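Local structure of aminoacyl-tRNA synthetase-interacting multifunctional protein p43 (Plasmodium vivax, 6IPA) at residues L101-K107 with P153-F159. The protein probably binds tRNA through its C-terminal EMAP II-like domain and probably associates with aminoacyl-tRNA synthetases. Residues are numbered along the deposited sequence.
Sequences LANLKEK and PDKTLSF
This contact joins the two parts of an EMAP II-like domain, the OB-type fold of the putative tRNA-binding domain and the C-terminal extension: the loop leaving strand 97-101 meets the connection from strand 143-144 to helix 165-169. The two segments run side by side in the same direction, with N103 opposite T156 and L104 opposite L157 (both CA to CA 5.1 Å), without forming a regular sheet. A102 and N103 have angles close to those of a type I turn, after which L104 to K107 are extended; K155 is a single residue with helical angles before T156 to S158 straighten out. One direct backbone hydrogen bond crosses, L157 N to N103 O (2.9 Å), supported by a CA-H...O contact from T156 CA to that N103 O (3.5 Å). Further along, water 1 takes over, accepting from K105 N (2.8 Å) and donating to S158 O (2.9 Å). The CA-to-CB bond of N103 points toward 153-159 and, with chi1 p, ND2 donates to D154 O (2.9 Å). L157 (m, t) points inward, and its CD1 lies 4.0 Å from L104 CD2 and 4.3 Å from L101 CD2. At the exposed end K105 NZ sits over one face of the F159 ring, a cation-pi contact 3.5 Å from the centroid, while E106 O approaches the ring edge, 3.8 Å from F159 CE1. The segment leading into strand 48-58 runs alongside: R45 forms a salt bridge with D154 and accepts N103 ND2 on its carbonyl. Helix 165-169 closes the leucine side, F166 touching L101 and P165 touching L157.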
loop_
_atom_site.group_PDB
_atom_site.type_symbol
_atom_site.label_atom_id
_atom_site.label_comp_id
_atom_site.label_asym_id
_atom_site.label_seq_id
_atom_site.Cartn_x
_atom_site.Cartn_y
_atom_site.Cartn_z
ATOM N N LEU A 101 -2.571 2.229 -0.950
ATOM C CA LEU A 101 -3.993 2.121 -1.345
ATOM C C LEU A 101 -4.723 3.392 -0.908
ATOM O O LEU A 101 -5.271 3.488 0.195
ATOM C CB LEU A 101 -4.676 0.869 -0.746
ATOM C CG LEU A 101 -6.172 0.703 -1.053
ATOM C CD1 LEU A 101 -6.407 0.678 -2.545
ATOM C CD2 LEU A 101 -6.787 -0.577 -0.471
ATOM N N ALA A 102 -4.766 4.364 -1.812
ATOM C CA ALA A 102 -5.268 5.715 -1.510
ATOM C C ALA A 102 -6.758 5.911 -1.301
ATOM O O ALA A 102 -7.170 6.866 -0.652
ATOM C CB ALA A 102 -4.793 6.649 -2.609
ATOM N N ASN A 103 -7.591 5.017 -1.830
ATOM C CA ASN A 103 -9.040 5.279 -1.893
ATOM C C ASN A 103 -9.918 4.626 -0.859
ATOM O O ASN A 103 -11.162 4.692 -0.943
ATOM C CB ASN A 103 -9.593 5.038 -3.289
ATOM C CG ASN A 103 -9.545 3.581 -3.744
ATOM O OD1 ASN A 103 -8.699 2.779 -3.325
ATOM N ND2 ASN A 103 -10.458 3.241 -4.632
ATOM N N LEU A 104 -9.288 4.025 0.142
ATOM C CA LEU A 104 -9.970 3.716 1.368
ATOM C C LEU A 104 -10.370 5.056 1.948
ATOM O O LEU A 104 -9.696 6.056 1.669
ATOM C CB LEU A 104 -9.006 3.052 2.306
ATOM C CG LEU A 104 -8.461 1.700 1.881
ATOM C CD1 LEU A 104 -7.257 1.341 2.746
ATOM C CD2 LEU A 104 -9.525 0.638 2.081
ATOM N N LYS A 105 -11.418 5.080 2.773
ATOM C CA LYS A 105 -11.851 6.309 3.456
ATOM C C LYS A 105 -11.071 6.540 4.735
ATOM O O LYS A 105 -10.661 5.576 5.405
ATOM C CB LYS A 105 -13.353 6.269 3.836
ATOM C CG LYS A 105 -14.334 6.276 2.665
ATOM C CD LYS A 105 -15.586 7.133 2.887
ATOM C CE LYS A 105 -16.823 6.505 2.259
ATOM N NZ LYS A 105 -17.346 5.388 3.100
ATOM N N GLU A 106 -10.874 7.827 5.054
ATOM C CA GLU A 106 -10.278 8.259 6.313
ATOM C C GLU A 106 -11.031 7.596 7.464
ATOM O O GLU A 106 -12.280 7.523 7.448
ATOM C CB GLU A 106 -10.344 9.790 6.482
ATOM C CG GLU A 106 -9.631 10.285 7.757
ATOM C CD GLU A 106 -9.215 11.772 7.745
ATOM O OE1 GLU A 106 -10.090 12.683 7.748
ATOM O OE2 GLU A 106 -8.001 12.042 7.775
ATOM N N LYS A 107 -10.261 7.094 8.426
ATOM C CA LYS A 107 -10.747 6.509 9.679
ATOM C C LYS A 107 -10.064 7.201 10.887
ATOM O O LYS A 107 -9.094 7.940 10.695
ATOM C CB LYS A 107 -10.441 5.018 9.678
ATOM C CG LYS A 107 -11.483 4.216 8.949
ATOM C CD LYS A 107 -11.197 2.736 9.091
ATOM C CE LYS A 107 -10.230 2.274 8.021
ATOM N NZ LYS A 107 -10.025 0.802 8.120
ATOM N N PRO A 153 -10.275 4.337 -10.618
ATOM C CA PRO A 153 -10.530 3.601 -9.418
ATOM C C PRO A 153 -11.730 4.243 -8.769
ATOM O O PRO A 153 -12.024 5.406 -9.050
ATOM C CB PRO A 153 -9.268 3.896 -8.580
ATOM C CG PRO A 153 -8.940 5.321 -8.966
ATOM C CD PRO A 153 -9.466 5.550 -10.347
ATOM N N ASP A 154 -12.403 3.509 -7.896
ATOM C CA ASP A 154 -13.511 4.104 -7.135
ATOM C C ASP A 154 -13.079 5.380 -6.400
ATOM O O ASP A 154 -12.179 5.354 -5.587
ATOM C CB ASP A 154 -14.028 3.104 -6.112
ATOM C CG ASP A 154 -14.608 1.845 -6.755
ATOM O OD1 ASP A 154 -14.442 1.622 -7.982
ATOM O OD2 ASP A 154 -15.255 1.064 -6.043
ATOM N N LYS A 155 -13.716 6.502 -6.671
ATOM C CA LYS A 155 -13.578 7.693 -5.834
ATOM C C LYS A 155 -13.363 7.269 -4.390
ATOM O O LYS A 155 -12.423 7.731 -3.743
ATOM C CB LYS A 155 -14.816 8.620 -5.957
ATOM C CG LYS A 155 -14.590 10.090 -5.585
ATOM C CD LYS A 155 -13.498 10.693 -6.452
ATOM C CE LYS A 155 -12.818 11.903 -5.828
ATOM N NZ LYS A 155 -11.840 12.519 -6.811
ATOM N N THR A 156 -14.207 6.371 -3.888
ATOM C CA THR A 156 -14.066 5.922 -2.545
ATOM C C THR A 156 -14.592 4.529 -2.314
ATOM O O THR A 156 -15.685 4.189 -2.781
ATOM C CB THR A 156 -14.813 6.872 -1.622
ATOM O OG1 THR A 156 -14.436 8.231 -1.919
ATOM C CG2 THR A 156 -14.445 6.597 -0.238
ATOM N N LEU A 157 -13.834 3.745 -1.531
ATOM C CA LEU A 157 -14.184 2.389 -1.218
ATOM C C LEU A 157 -15.024 2.364 0.010
ATOM O O LEU A 157 -14.964 3.249 0.824
ATOM C CB LEU A 157 -12.949 1.556 -1.001
ATOM C CG LEU A 157 -11.971 1.484 -2.170
ATOM C CD1 LEU A 157 -10.693 0.791 -1.708
ATOM C CD2 LEU A 157 -12.541 0.747 -3.377
ATOM N N SER A 158 -15.840 1.329 0.123
ATOM C CA SER A 158 -16.795 1.133 1.230
ATOM C C SER A 158 -16.138 1.052 2.621
ATOM O O SER A 158 -14.949 0.797 2.725
ATOM C CB SER A 158 -17.592 -0.175 0.925
ATOM O OG SER A 158 -18.428 -0.633 1.987
ATOM N N PHE A 159 -16.914 1.295 3.676
ATOM C CA PHE A 159 -16.455 1.054 5.037
ATOM C C PHE A 159 -16.674 -0.427 5.401
ATOM O O PHE A 159 -15.934 -1.000 6.197
ATOM C CB PHE A 159 -17.216 1.917 6.042
ATOM C CG PHE A 159 -16.699 3.320 6.187
ATOM C CD1 PHE A 159 -15.384 3.568 6.494
ATOM C CD2 PHE A 159 -17.570 4.399 6.084
ATOM C CE1 PHE A 159 -14.923 4.867 6.645
ATOM C CE2 PHE A 159 -17.125 5.703 6.232
ATOM C CZ PHE A 159 -15.795 5.943 6.513
HETATM O O HOH W 1 -12.709 2.636 2.647
#